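Local coordinates for metallophosphoesterase TT1561-like domain-containing protein (Aquifex aeolicus, PDB 2YVT), which is of unknown function but belongs to the calcineurin-like metallophosphoesterase superfamily, and so may hydrolyse a phosphate ester at a metal site, at residues Gly40-Asn45 against Thr92-Gly97; Ala101-Phe106 against Phe152-Pro157; Tyr181-Gly186 against Val218-Lys223. One frame throughout, in Å; residues are numbered along the deposited sequence.

Interaction 1: Gly40-Asn45 against Thr92-Gly97; sequences GNILKN and TFVVPG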
ATOM      1  N   GLY A  40      -2.639   1.426   0.336  1.00  8.38           N
ATOM      2  CA  GLY A  40      -3.277   2.708   0.589  1.00  8.76           C
ATOM      3  C   GLY A  40      -3.276   3.597  -0.655  1.00  8.55           C
ATOM      4  O   GLY A  40      -2.716   3.232  -1.688  1.00  8.45           O
ATOM      5  N   ASN A  41      -3.889   4.773  -0.573  1.00  8.55           N
ATOM      6  CA  ASN A  41      -4.524   5.288   0.624  1.00  8.42           C
ATOM      7  C   ASN A  41      -5.822   4.606   0.995  1.00  7.90           C
ATOM      8  O   ASN A  41      -6.688   4.388   0.140  1.00  9.30           O
ATOM      9  CB  ASN A  41      -4.794   6.771   0.418  1.00  9.02           C
ATOM     10  CG  ASN A  41      -3.526   7.527   0.130  1.00 10.47           C
ATOM     11  OD1 ASN A  41      -3.296   8.048  -0.993  1.00 14.35           O
ATOM     12  ND2 ASN A  41      -2.657   7.541   1.109  1.00  8.12           N
ATOM     13  N   ILE A  42      -5.946   4.280   2.278  1.00  8.75           N
ATOM     14  CA  ILE A  42      -7.208   3.790   2.831  1.00  8.87           C
ATOM     15  C   ILE A  42      -8.142   4.972   3.082  1.00  9.13           C
ATOM     16  O   ILE A  42      -9.305   4.954   2.674  1.00 10.63           O
ATOM     17  CB  ILE A  42      -6.993   2.986   4.128  1.00  9.22           C
ATOM     18  CG1 ILE A  42      -6.163   1.734   3.828  1.00 12.09           C
ATOM     19  CG2 ILE A  42      -8.343   2.611   4.756  1.00 10.82           C
ATOM     20  CD1 ILE A  42      -5.400   1.188   4.999  1.00 15.57           C
ATOM     21  N   LEU A  43      -7.605   5.996   3.739  1.00  9.69           N
ATOM     22  CA  LEU A  43      -8.349   7.217   4.068  1.00  9.62           C
ATOM     23  C   LEU A  43      -8.172   8.325   3.043  1.00 11.02           C
ATOM     24  O   LEU A  43      -7.205   8.340   2.279  1.00 12.63           O
ATOM     25  CB  LEU A  43      -7.870   7.762   5.411  1.00 10.30           C
ATOM     26  CG  LEU A  43      -8.006   6.843   6.621  1.00 10.54           C
ATOM     27  CD1 LEU A  43      -7.453   7.537   7.856  1.00 12.41           C
ATOM     28  CD2 LEU A  43      -9.464   6.420   6.827  1.00 13.40           C
ATOM     29  N   LYS A  44      -9.120   9.257   3.043  1.00 11.64           N
ATOM     30  CA  LYS A  44      -8.937  10.528   2.359  1.00 12.85           C
ATOM     31  C   LYS A  44      -8.089  11.443   3.252  1.00 12.69           C
ATOM     32  O   LYS A  44      -6.979  11.819   2.875  1.00 13.38           O
ATOM     33  CB  LYS A  44     -10.281  11.167   2.036  1.00 15.63           C
ATOM     34  CG  LYS A  44     -11.161  10.356   1.102  1.00 19.83           C
ATOM     35  CD  LYS A  44     -12.142  11.295   0.408  1.00 23.04           C
ATOM     36  CE  LYS A  44     -13.563  10.846   0.569  1.00 25.45           C
ATOM     37  NZ  LYS A  44     -14.476  11.904   0.036  1.00 26.21           N
ATOM     38  N   ASN A  45      -8.620  11.785   4.432  1.00 12.95           N
ATOM     39  CA  ASN A  45      -7.868  12.470   5.491  1.00 12.62           C
ATOM     40  C   ASN A  45      -7.261  13.789   5.014  1.00 13.81           C
ATOM     41  O   ASN A  45      -6.106  14.109   5.312  1.00 13.75           O
ATOM     42  CB  ASN A  45      -6.775  11.530   6.038  1.00 12.68           C
ATOM     43  CG  ASN A  45      -6.519  11.705   7.533  1.00 12.19           C
ATOM     44  OD1 ASN A  45      -7.205  12.463   8.230  1.00 13.18           O
ATOM     45  ND2 ASN A  45      -5.531  10.966   8.039  1.00 11.96           N
ATOM     46  N   THR A  92      -5.317 -11.436   3.777  1.00  9.05           N
ATOM     47  CA  THR A  92      -5.197 -10.066   3.282  1.00 10.40           C
ATOM     48  C   THR A  92      -3.980  -9.378   3.870  1.00  9.00           C
ATOM     49  O   THR A  92      -3.741  -9.469   5.083  1.00 11.76           O
ATOM     50  CB  THR A  92      -6.462  -9.247   3.643  1.00 10.07           C
ATOM     51  OG1 THR A  92      -7.620  -9.894   3.101  1.00 11.08           O
ATOM     52  CG2 THR A  92      -6.391  -7.827   3.087  1.00 11.12           C
ATOM     53  N   PHE A  93      -3.217  -8.700   3.013  1.00  9.17           N
ATOM     54  CA  PHE A  93      -2.144  -7.825   3.458  1.00  8.23           C
ATOM     55  C   PHE A  93      -2.532  -6.393   3.141  1.00  9.53           C
ATOM     56  O   PHE A  93      -2.996  -6.101   2.039  1.00  9.32           O
ATOM     57  CB  PHE A  93      -0.824  -8.166   2.763  1.00  9.84           C
ATOM     58  CG  PHE A  93      -0.290  -9.518   3.114  1.00  9.77           C
ATOM     59  CD1 PHE A  93       0.118  -9.801   4.413  1.00 11.03           C
ATOM     60  CD2 PHE A  93      -0.208 -10.513   2.149  1.00 11.46           C
ATOM     61  CE1 PHE A  93       0.622 -11.055   4.749  1.00 11.46           C
ATOM     62  CE2 PHE A  93       0.287 -11.776   2.469  1.00 12.90           C
ATOM     63  CZ  PHE A  93       0.703 -12.047   3.774  1.00 11.94           C
ATOM     64  N   VAL A  94      -2.344  -5.515   4.118  1.00  7.80           N
ATOM     65  CA  VAL A  94      -2.689  -4.102   3.995  1.00  8.28           C
ATOM     66  C   VAL A  94      -1.430  -3.278   4.237  1.00  8.23           C
ATOM     67  O   VAL A  94      -0.718  -3.510   5.206  1.00  8.80           O
ATOM     68  CB  VAL A  94      -3.771  -3.704   5.029  1.00  8.80           C
ATOM     69  CG1 VAL A  94      -4.074  -2.207   4.957  1.00  9.48           C
ATOM     70  CG2 VAL A  94      -5.051  -4.527   4.819  1.00  9.92           C
ATOM     71  N   VAL A  95      -1.174  -2.306   3.359  1.00  7.08           N
ATOM     72  CA  VAL A  95      -0.005  -1.423   3.479  1.00  7.17           C
ATOM     73  C   VAL A  95      -0.506   0.030   3.432  1.00  7.04           C
ATOM     74  O   VAL A  95      -1.190   0.402   2.489  1.00  8.31           O
ATOM     75  CB  VAL A  95       1.021  -1.698   2.355  1.00  7.43           C
ATOM     76  CG1 VAL A  95       2.178  -0.709   2.428  1.00  9.47           C
ATOM     77  CG2 VAL A  95       1.521  -3.140   2.448  1.00  9.14           C
ATOM     78  N   PRO A  96      -0.204   0.834   4.472  1.00  7.54           N
ATOM     79  CA  PRO A  96      -0.808   2.162   4.553  1.00  7.16           C
ATOM     80  C   PRO A  96      -0.256   3.152   3.537  1.00  7.01           C
ATOM     81  O   PRO A  96       0.914   3.050   3.119  1.00  7.85           O
ATOM     82  CB  PRO A  96      -0.461   2.613   5.984  1.00  7.23           C
ATOM     83  CG  PRO A  96       0.827   1.917   6.281  1.00  8.96           C
ATOM     84  CD  PRO A  96       0.689   0.568   5.620  1.00  7.84           C
ATOM     85  N   GLY A  97      -1.100   4.106   3.145  1.00  6.70           N
ATOM     86  CA  GLY A  97      -0.676   5.178   2.261  1.00  7.45           C
ATOM     87  C   GLY A  97      -0.270   6.451   2.991  1.00  7.69           C
ATOM     88  O   GLY A  97      -0.240   6.510   4.235  1.00  7.84           O
TER
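Ile42 reaches Val94 with its longer branch alone. From CB, which meets nothing of 92-97, CG1 leaves anti to the carbonyl carbon (chi1 -63°) and, still 4.6 Å from Val94 CG1, only leads toward it; CG2, anti to the backbone N, turns off the contact. The extended second torsion (155°) carries CD1 onward to Val94 CG1 at 3.6 Å, the two side chains crossing at about a right angle, and Phe106 of helix 103-112 packs on the same CD1. Beside this apolar touch the backbones close in. Gly40 N donates to Val95 O (2.8 Å), nearly in line with the carbonyl, though the N-H...O angle is only 143°. Gly40 CA then comes within 3.6 Å of Gly97 N, an approach made possible by two glycines facing each other without side chains. A cis peptide joins Gly40 to Asn41. Asp100 clamps both loops: OD2 accepts from Gly97 N and Ile42 N, OD1 from Leu43 N. Two parallel strands, 35-39 and 91-95, thus release adjoining loops at their C-terminal ends, where calcineurin-like phosphoesterases carry the GDxxD and GNH(D/E) metal-binding motifs; Gly40-Asn45 and the turn beginning at Gly97 appear to be diverged counterparts of these.

Interaction 2: Ala101-Phe106 against Phe152-Pro157; sequences APLKIF and FVLKYP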
ATOM      1  N   ALA A 101      -2.757   8.183   8.473  1.00  9.33           N
ATOM      2  CA  ALA A 101      -2.028   8.779   9.570  1.00  9.24           C
ATOM      3  C   ALA A 101      -3.028   9.403  10.547  1.00 10.31           C
ATOM      4  O   ALA A 101      -4.146   9.736  10.153  1.00 10.27           O
ATOM      5  CB  ALA A 101      -1.093   9.852   9.023  1.00 10.23           C
ATOM      6  N   PRO A 102      -2.631   9.569  11.822  1.00  9.34           N
ATOM      7  CA  PRO A 102      -1.342   9.197  12.417  1.00  9.76           C
ATOM      8  C   PRO A 102      -1.055   7.693  12.388  1.00  9.69           C
ATOM      9  O   PRO A 102      -1.966   6.870  12.578  1.00  9.19           O
ATOM     10  CB  PRO A 102      -1.468   9.690  13.867  1.00 10.22           C
ATOM     11  CG  PRO A 102      -2.533  10.763  13.808  1.00 10.21           C
ATOM     12  CD  PRO A 102      -3.507  10.245  12.795  1.00 10.29           C
ATOM     13  N   LEU A 103       0.208   7.338  12.156  1.00  9.54           N
ATOM     14  CA  LEU A 103       0.584   5.929  12.150  1.00 10.26           C
ATOM     15  C   LEU A 103       0.158   5.217  13.431  1.00  9.81           C
ATOM     16  O   LEU A 103      -0.330   4.086  13.378  1.00 10.21           O
ATOM     17  CB  LEU A 103       2.083   5.744  11.918  1.00 10.66           C
ATOM     18  CG  LEU A 103       2.567   4.294  11.815  1.00 11.38           C
ATOM     19  CD1 LEU A 103       1.895   3.536  10.648  1.00 11.69           C
ATOM     20  CD2 LEU A 103       4.075   4.272  11.667  1.00 12.69           C
ATOM     21  N   LYS A 104       0.330   5.878  14.573  1.00 10.25           N
ATOM     22  CA  LYS A 104      -0.021   5.253  15.858  1.00 12.48           C
ATOM     23  C   LYS A 104      -1.504   4.874  15.916  1.00 11.50           C
ATOM     24  O   LYS A 104      -1.860   3.836  16.471  1.00 12.80           O
ATOM     25  CB  LYS A 104       0.389   6.143  17.041  1.00 13.38           C
ATOM     26  CG  LYS A 104       1.929   6.294  17.167  1.00 14.97           C
ATOM     27  CD  LYS A 104       2.359   7.060  18.418  1.00 15.50           C
ATOM     28  CE  LYS A 104       3.882   7.158  18.541  1.00 16.86           C
ATOM     29  NZ  LYS A 104       4.540   7.944  17.451  1.00 19.45           N
ATOM     30  N   ILE A 105      -2.362   5.708  15.323  1.00 11.05           N
ATOM     31  CA  ILE A 105      -3.797   5.434  15.269  1.00 10.24           C
ATOM     32  C   ILE A 105      -4.105   4.318  14.257  1.00  9.63           C
ATOM     33  O   ILE A 105      -4.920   3.428  14.516  1.00 10.81           O
ATOM     34  CB  ILE A 105      -4.595   6.725  14.972  1.00 11.27           C
ATOM     35  CG1 ILE A 105      -4.447   7.675  16.168  1.00 13.15           C
ATOM     36  CG2 ILE A 105      -6.069   6.412  14.665  1.00 12.33           C
ATOM     37  CD1 ILE A 105      -5.147   9.011  16.015  1.00 15.25           C
ATOM     38  N   PHE A 106      -3.435   4.357  13.109  1.00  9.89           N
ATOM     39  CA  PHE A 106      -3.596   3.315  12.116  1.00 10.19           C
ATOM     40  C   PHE A 106      -3.220   1.942  12.693  1.00  9.33           C
ATOM     41  O   PHE A 106      -3.945   0.965  12.514  1.00 10.99           O
ATOM     42  CB  PHE A 106      -2.742   3.617  10.881  1.00 11.51           C
ATOM     43  CG  PHE A 106      -2.868   2.586   9.818  1.00 12.70           C
ATOM     44  CD1 PHE A 106      -3.970   2.570   8.976  1.00 14.73           C
ATOM     45  CD2 PHE A 106      -1.899   1.600   9.684  1.00 14.55           C
ATOM     46  CE1 PHE A 106      -4.096   1.582   7.991  1.00 15.71           C
ATOM     47  CE2 PHE A 106      -2.021   0.619   8.720  1.00 15.43           C
ATOM     48  CZ  PHE A 106      -3.117   0.607   7.878  1.00 14.62           C
ATOM     49  N   PHE A 152       0.623  13.750  10.690  1.00  9.53           N
ATOM     50  CA  PHE A 152      -0.353  14.388   9.801  1.00  9.60           C
ATOM     51  C   PHE A 152      -0.486  13.617   8.505  1.00  9.99           C
ATOM     52  O   PHE A 152      -1.546  13.615   7.883  1.00 11.16           O
ATOM     53  CB  PHE A 152       0.059  15.823   9.492  1.00 10.46           C
ATOM     54  CG  PHE A 152      -0.055  16.742  10.666  1.00 10.96           C
ATOM     55  CD1 PHE A 152      -1.199  17.520  10.845  1.00 10.67           C
ATOM     56  CD2 PHE A 152       0.984  16.840  11.593  1.00 11.72           C
ATOM     57  CE1 PHE A 152      -1.309  18.372  11.947  1.00 11.87           C
ATOM     58  CE2 PHE A 152       0.882  17.692  12.695  1.00 11.86           C
ATOM     59  CZ  PHE A 152      -0.265  18.460  12.868  1.00 11.59           C
ATOM     60  N   VAL A 153       0.619  12.982   8.113  1.00  9.87           N
ATOM     61  CA  VAL A 153       0.728  12.176   6.897  1.00  9.97           C
ATOM     62  C   VAL A 153       1.817  11.147   7.174  1.00  9.00           C
ATOM     63  O   VAL A 153       2.537  11.268   8.170  1.00  9.73           O
ATOM     64  CB  VAL A 153       1.133  13.018   5.641  1.00 10.27           C
ATOM     65  CG1 VAL A 153      -0.045  13.841   5.115  1.00 12.70           C
ATOM     66  CG2 VAL A 153       2.364  13.895   5.912  1.00 10.70           C
ATOM     67  N   LEU A 154       1.950  10.150   6.300  1.00  7.90           N
ATOM     68  CA  LEU A 154       3.079   9.223   6.366  1.00  8.02           C
ATOM     69  C   LEU A 154       4.052   9.531   5.236  1.00  8.16           C
ATOM     70  O   LEU A 154       3.752   9.290   4.065  1.00  9.29           O
ATOM     71  CB  LEU A 154       2.625   7.763   6.248  1.00  7.59           C
ATOM     72  CG  LEU A 154       1.602   7.202   7.224  1.00  7.28           C
ATOM     73  CD1 LEU A 154       1.567   5.679   7.059  1.00  8.53           C
ATOM     74  CD2 LEU A 154       1.963   7.610   8.645  1.00  9.27           C
ATOM     75  N   LYS A 155       5.206  10.076   5.600  1.00  8.30           N
ATOM     76  CA  LYS A 155       6.292  10.348   4.651  1.00  8.85           C
ATOM     77  C   LYS A 155       7.602   9.861   5.261  1.00  9.01           C
ATOM     78  O   LYS A 155       7.850  10.058   6.452  1.00  9.05           O
ATOM     79  CB  LYS A 155       6.405  11.850   4.348  1.00 10.15           C
ATOM     80  CG  LYS A 155       5.187  12.472   3.679  1.00 13.07           C
ATOM     81  CD  LYS A 155       5.556  13.862   3.151  1.00 16.02           C
ATOM     82  CE  LYS A 155       4.426  14.508   2.382  1.00 18.85           C
ATOM     83  NZ  LYS A 155       4.815  15.866   1.898  1.00 20.64           N
ATOM     84  N   TYR A 156       8.432   9.209   4.453  1.00  8.05           N
ATOM     85  CA  TYR A 156       9.704   8.675   4.935  1.00  8.56           C
ATOM     86  C   TYR A 156      10.840   9.094   4.019  1.00  8.85           C
ATOM     87  O   TYR A 156      10.651   9.190   2.806  1.00 10.77           O
ATOM     88  CB  TYR A 156       9.642   7.154   5.020  1.00  8.01           C
ATOM     89  CG  TYR A 156       8.645   6.683   6.041  1.00  8.41           C
ATOM     90  CD1 TYR A 156       8.983   6.647   7.393  1.00  8.40           C
ATOM     91  CD2 TYR A 156       7.350   6.304   5.666  1.00  8.19           C
ATOM     92  CE1 TYR A 156       8.070   6.234   8.354  1.00  8.14           C
ATOM     93  CE2 TYR A 156       6.413   5.878   6.634  1.00  7.87           C
ATOM     94  CZ  TYR A 156       6.794   5.850   7.974  1.00  8.24           C
ATOM     95  OH  TYR A 156       5.905   5.452   8.940  1.00  8.66           O
ATOM     96  N   PRO A 157      12.021   9.358   4.600  1.00  9.29           N
ATOM     97  CA  PRO A 157      13.202   9.745   3.826  1.00  9.34           C
ATOM     98  C   PRO A 157      14.053   8.543   3.451  1.00  9.27           C
ATOM     99  O   PRO A 157      14.039   7.533   4.162  1.00  9.67           O
ATOM    100  CB  PRO A 157      13.968  10.621   4.816  1.00  9.88           C
ATOM    101  CG  PRO A 157      13.676   9.996   6.151  1.00  9.78           C
ATOM    102  CD  PRO A 157      12.286   9.390   6.052  1.00  9.66           C
TER
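Tyr156 meets Leu103 with the hydroxyl end of its ring: OH lies 3.5 Å from Leu103 CD2, the two side chains crossing at about a right angle, and no ring carbon touches the helix segment. The ring packs edge-to-face with Phe139 and meets that of His124 at about 50°. The same hydroxyl is hydrogen-bonded to Glu150 OE2 and His124 NE2, so the methyl of Leu103 packs against a polar atom already engaged elsewhere. As for the other flat group of 152-157, Phe152 points its CB away from 101-106, and its ring is packed by Glu51 and Tyr52 of helix 46-57, by Pro62, and by Ile67 of helix 65-86; what Phe152 offers Ala101 is its backbone, with Ala101 CB 3.8 Å from Phe152 C.

Helix 103-112 is the connection of a beta-alpha-beta unit, joining strand 91-95 to its parallel neighbour 120-122. Pro102, preceded by a cis peptide, stands at the helix N-cap, and its O receives Phe106 N at 3.0 Å. Strand 155-157 belongs to the other sheet, parallel to strand 134-144, so the apolar patch between the segments packs the start of this helix against the approach to a strand of the opposite layer.

Leu154 carries that patch. Its CG, anti to the carbonyl carbon (chi1 -57°), is placed 4.2 Å from Ala101 CB. Its CD2 is shared by Ala101 CB and Leu103 CB, each 3.8 Å away, while its CD1 faces Leu103 CD1 at the looser 4.2 Å; the two leucines cross at about a right angle. Ala101 CB presses closest on the backbone, 3.6 Å from Val153 CA. No hydrogen bond links the segments directly, but Glu150, just before 152-157, pairs with the backbone of Leu103, and Leu154 with that of Lys98.

Interaction 3: Tyr181-Gly186 against Val218-Lys223; sequences YTPPIG and VGHVGK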
ATOM      1  N   TYR A 181       3.470   1.710  -0.910  1.00  7.88           N
ATOM      2  CA  TYR A 181       2.562   2.739  -1.390  1.00  7.97           C
ATOM      3  C   TYR A 181       3.196   3.472  -2.582  1.00  7.84           C
ATOM      4  O   TYR A 181       2.550   3.716  -3.598  1.00  8.82           O
ATOM      5  CB  TYR A 181       2.207   3.720  -0.267  1.00  9.14           C
ATOM      6  CG  TYR A 181       1.449   4.926  -0.755  1.00  8.33           C
ATOM      7  CD1 TYR A 181       0.123   4.815  -1.176  1.00  8.49           C
ATOM      8  CD2 TYR A 181       2.058   6.184  -0.800  1.00  8.62           C
ATOM      9  CE1 TYR A 181      -0.586   5.933  -1.626  1.00  8.44           C
ATOM     10  CE2 TYR A 181       1.361   7.310  -1.236  1.00  7.76           C
ATOM     11  CZ  TYR A 181       0.044   7.177  -1.653  1.00  9.54           C
ATOM     12  OH  TYR A 181      -0.641   8.277  -2.096  1.00 10.71           O
ATOM     13  N   THR A 182       4.474   3.814  -2.443  1.00  8.23           N
ATOM     14  CA  THR A 182       5.172   4.604  -3.449  1.00  7.48           C
ATOM     15  C   THR A 182       5.746   3.718  -4.554  1.00  8.15           C
ATOM     16  O   THR A 182       6.466   2.759  -4.264  1.00  8.25           O
ATOM     17  CB  THR A 182       6.295   5.419  -2.801  1.00  8.22           C
ATOM     18  OG1 THR A 182       5.748   6.217  -1.759  1.00  8.83           O
ATOM     19  CG2 THR A 182       6.968   6.330  -3.818  1.00  7.71           C
ATOM     20  N   PRO A 183       5.421   4.034  -5.825  1.00  8.93           N
ATOM     21  CA  PRO A 183       6.000   3.279  -6.928  1.00  8.37           C
ATOM     22  C   PRO A 183       7.386   3.789  -7.328  1.00  8.90           C
ATOM     23  O   PRO A 183       7.741   4.933  -7.017  1.00  8.74           O
ATOM     24  CB  PRO A 183       5.013   3.531  -8.075  1.00  8.39           C
ATOM     25  CG  PRO A 183       4.498   4.919  -7.820  1.00  9.88           C
ATOM     26  CD  PRO A 183       4.487   5.079  -6.299  1.00  8.08           C
ATOM     27  N   PRO A 184       8.159   2.947  -8.023  1.00  8.85           N
ATOM     28  CA  PRO A 184       9.409   3.423  -8.600  1.00  9.16           C
ATOM     29  C   PRO A 184       9.143   4.247  -9.848  1.00 10.69           C
ATOM     30  O   PRO A 184       8.043   4.194 -10.406  1.00 11.04           O
ATOM     31  CB  PRO A 184      10.105   2.128  -9.014  1.00  9.70           C
ATOM     32  CG  PRO A 184       8.970   1.209  -9.372  1.00  9.31           C
ATOM     33  CD  PRO A 184       7.899   1.534  -8.359  1.00  9.53           C
ATOM     34  N   ILE A 185      10.159   4.984 -10.292  1.00  9.78           N
ATOM     35  CA  ILE A 185      10.134   5.625 -11.606  1.00 11.48           C
ATOM     36  C   ILE A 185      10.067   4.546 -12.691  1.00 11.27           C
ATOM     37  O   ILE A 185      10.909   3.649 -12.741  1.00 12.25           O
ATOM     38  CB  ILE A 185      11.395   6.505 -11.834  1.00 12.42           C
ATOM     39  CG1 ILE A 185      11.632   7.476 -10.663  1.00 13.93           C
ATOM     40  CG2 ILE A 185      11.310   7.229 -13.183  1.00 12.81           C
ATOM     41  CD1 ILE A 185      10.523   8.487 -10.414  1.00 14.86           C
ATOM     42  N   GLY A 186       9.051   4.634 -13.544  1.00 11.64           N
ATOM     43  CA  GLY A 186       8.869   3.674 -14.621  1.00 12.88           C
ATOM     44  C   GLY A 186       8.073   4.272 -15.760  1.00 13.06           C
ATOM     45  O   GLY A 186       7.523   5.370 -15.643  1.00 13.34           O
ATOM     46  N   VAL A 218       2.637  -1.867  -6.064  1.00  7.81           N
ATOM     47  CA  VAL A 218       2.820  -0.455  -5.709  1.00  8.29           C
ATOM     48  C   VAL A 218       1.544   0.365  -5.905  1.00  8.29           C
ATOM     49  O   VAL A 218       0.631  -0.066  -6.613  1.00  9.19           O
ATOM     50  CB  VAL A 218       4.024   0.182  -6.477  1.00  7.85           C
ATOM     51  CG1 VAL A 218       5.362  -0.516  -6.086  1.00  8.97           C
ATOM     52  CG2 VAL A 218       3.797   0.121  -7.985  1.00  9.13           C
ATOM     53  N   GLY A 219       1.492   1.547  -5.288  1.00  8.43           N
ATOM     54  CA  GLY A 219       0.273   2.362  -5.271  1.00  9.54           C
ATOM     55  C   GLY A 219       0.446   3.803  -5.734  1.00  9.50           C
ATOM     56  O   GLY A 219       0.999   4.064  -6.805  1.00  9.72           O
ATOM     57  N   HIS A 220      -0.029   4.743  -4.916  1.00  9.58           N
ATOM     58  CA  HIS A 220       0.044   6.175  -5.232  1.00  9.57           C
ATOM     59  C   HIS A 220      -0.484   6.410  -6.658  1.00  9.46           C
ATOM     60  O   HIS A 220      -1.554   5.896  -7.004  1.00  9.42           O
ATOM     61  CB  HIS A 220       1.472   6.712  -4.989  1.00 11.36           C
ATOM     62  CG  HIS A 220       1.580   8.207  -4.937  1.00 13.16           C
ATOM     63  ND1 HIS A 220       0.517   9.043  -4.658  1.00 16.17           N
ATOM     64  CD2 HIS A 220       2.655   9.013  -5.104  1.00 13.55           C
ATOM     65  CE1 HIS A 220       0.934  10.299  -4.666  1.00 15.02           C
ATOM     66  NE2 HIS A 220       2.230  10.307  -4.925  1.00 14.79           N
ATOM     67  N   VAL A 221       0.264   7.138  -7.486  1.00 10.94           N
ATOM     68  CA  VAL A 221      -0.142   7.404  -8.861  1.00 12.23           C
ATOM     69  C   VAL A 221       0.537   6.429  -9.814  1.00 12.03           C
ATOM     70  O   VAL A 221       1.753   6.206  -9.730  1.00 12.93           O
ATOM     71  CB  VAL A 221       0.197   8.867  -9.260  1.00 13.92           C
ATOM     72  CG1 VAL A 221       0.057   9.076 -10.774  1.00 15.21           C
ATOM     73  CG2 VAL A 221      -0.687   9.829  -8.490  1.00 15.75           C
ATOM     74  N   GLY A 222      -0.253   5.838 -10.709  1.00 10.27           N
ATOM     75  CA  GLY A 222       0.280   4.965 -11.750  1.00 10.17           C
ATOM     76  C   GLY A 222      -0.628   3.792 -12.063  1.00 10.11           C
ATOM     77  O   GLY A 222      -1.581   3.504 -11.326  1.00  9.90           O
ATOM     78  N   LYS A 223      -0.325   3.114 -13.165  1.00 10.73           N
ATOM     79  CA  LYS A 223      -1.066   1.928 -13.590  1.00 11.81           C
ATOM     80  C   LYS A 223      -0.253   1.199 -14.631  1.00 12.13           C
ATOM     81  O   LYS A 223       0.135   1.782 -15.645  1.00 13.02           O
ATOM     82  CB  LYS A 223      -2.433   2.284 -14.189  1.00 12.15           C
ATOM     83  CG  LYS A 223      -3.216   1.051 -14.675  1.00 13.53           C
ATOM     84  CD  LYS A 223      -4.577   1.427 -15.240  1.00 16.35           C
ATOM     85  CE  LYS A 223      -4.454   2.300 -16.481  1.00 19.43           C
ATOM     86  NZ  LYS A 223      -3.957   1.554 -17.675  1.00 23.43           N
TER
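Tyr181 and His220 lie obliquely against each other, ring planes 33° apart and centroids separated by 5.0 Å. The closer approach is a CH-pi contact: His220 CB sits over one face of the tyrosine ring, 3.9 Å from its centroid and displaced toward the rim. His220 CG, anti to its backbone N (chi1 -165°), comes 3.8 Å from Tyr181 CZ, and Tyr181 OH lies 2.9 Å from His220 ND1; Lys98 NZ is a hydrogen-bond partner of that hydroxyl. On the backbone side Gly219 N makes a weak bond to Tyr181 O (2.9 Å). Pro183 wedges in next, its CD 3.7 Å from His220 CB and its CB 3.6 Å from Val218 CG2, the valine methyl held between the backbone N and the carbonyl carbon. Pro184 CD touches the other methyl, Val218 CG1, at 4.0 Å. Gly219-His220 begins what looks like the counterpart of the GHxH motif of calcineurin-like phosphoesterases, whose histidines bind metal in relatives. The touching parts, 181-184 and 218-221, run 85° apart where the segments leave the ends of the parallel neighbours 175-180 and 215-218; helix 202-211 packs on Thr182 and Pro184, and strand 231-235 lies against Pro183, Pro184 and Val218.

In the fold
From the N terminus, strand 35-39 runs into interaction 1, which closes a mostly helical excursion through helices 46-57 and 65-86 by bringing Thr92-Gly97, on and after strand 91-95, back beside Gly40-Asn45. The chain turns straight into helix 103-112, whose start opens interaction 2; that loop passes through strands 120-122, 126-130 and 134-144 before 152-157 returns to the helix. Interaction 3 closes a third loop, around helix 202-211. The three follow in series, none enclosing or crossing another. Interactions 1 and 2 share packing through Phe106 and Leu154. Interaction 1 meets interaction 3 at Tyr181, where loops of the two sheets face each other, whereas interactions 2 and 3 stay about 6 Å apart at their nearest atoms.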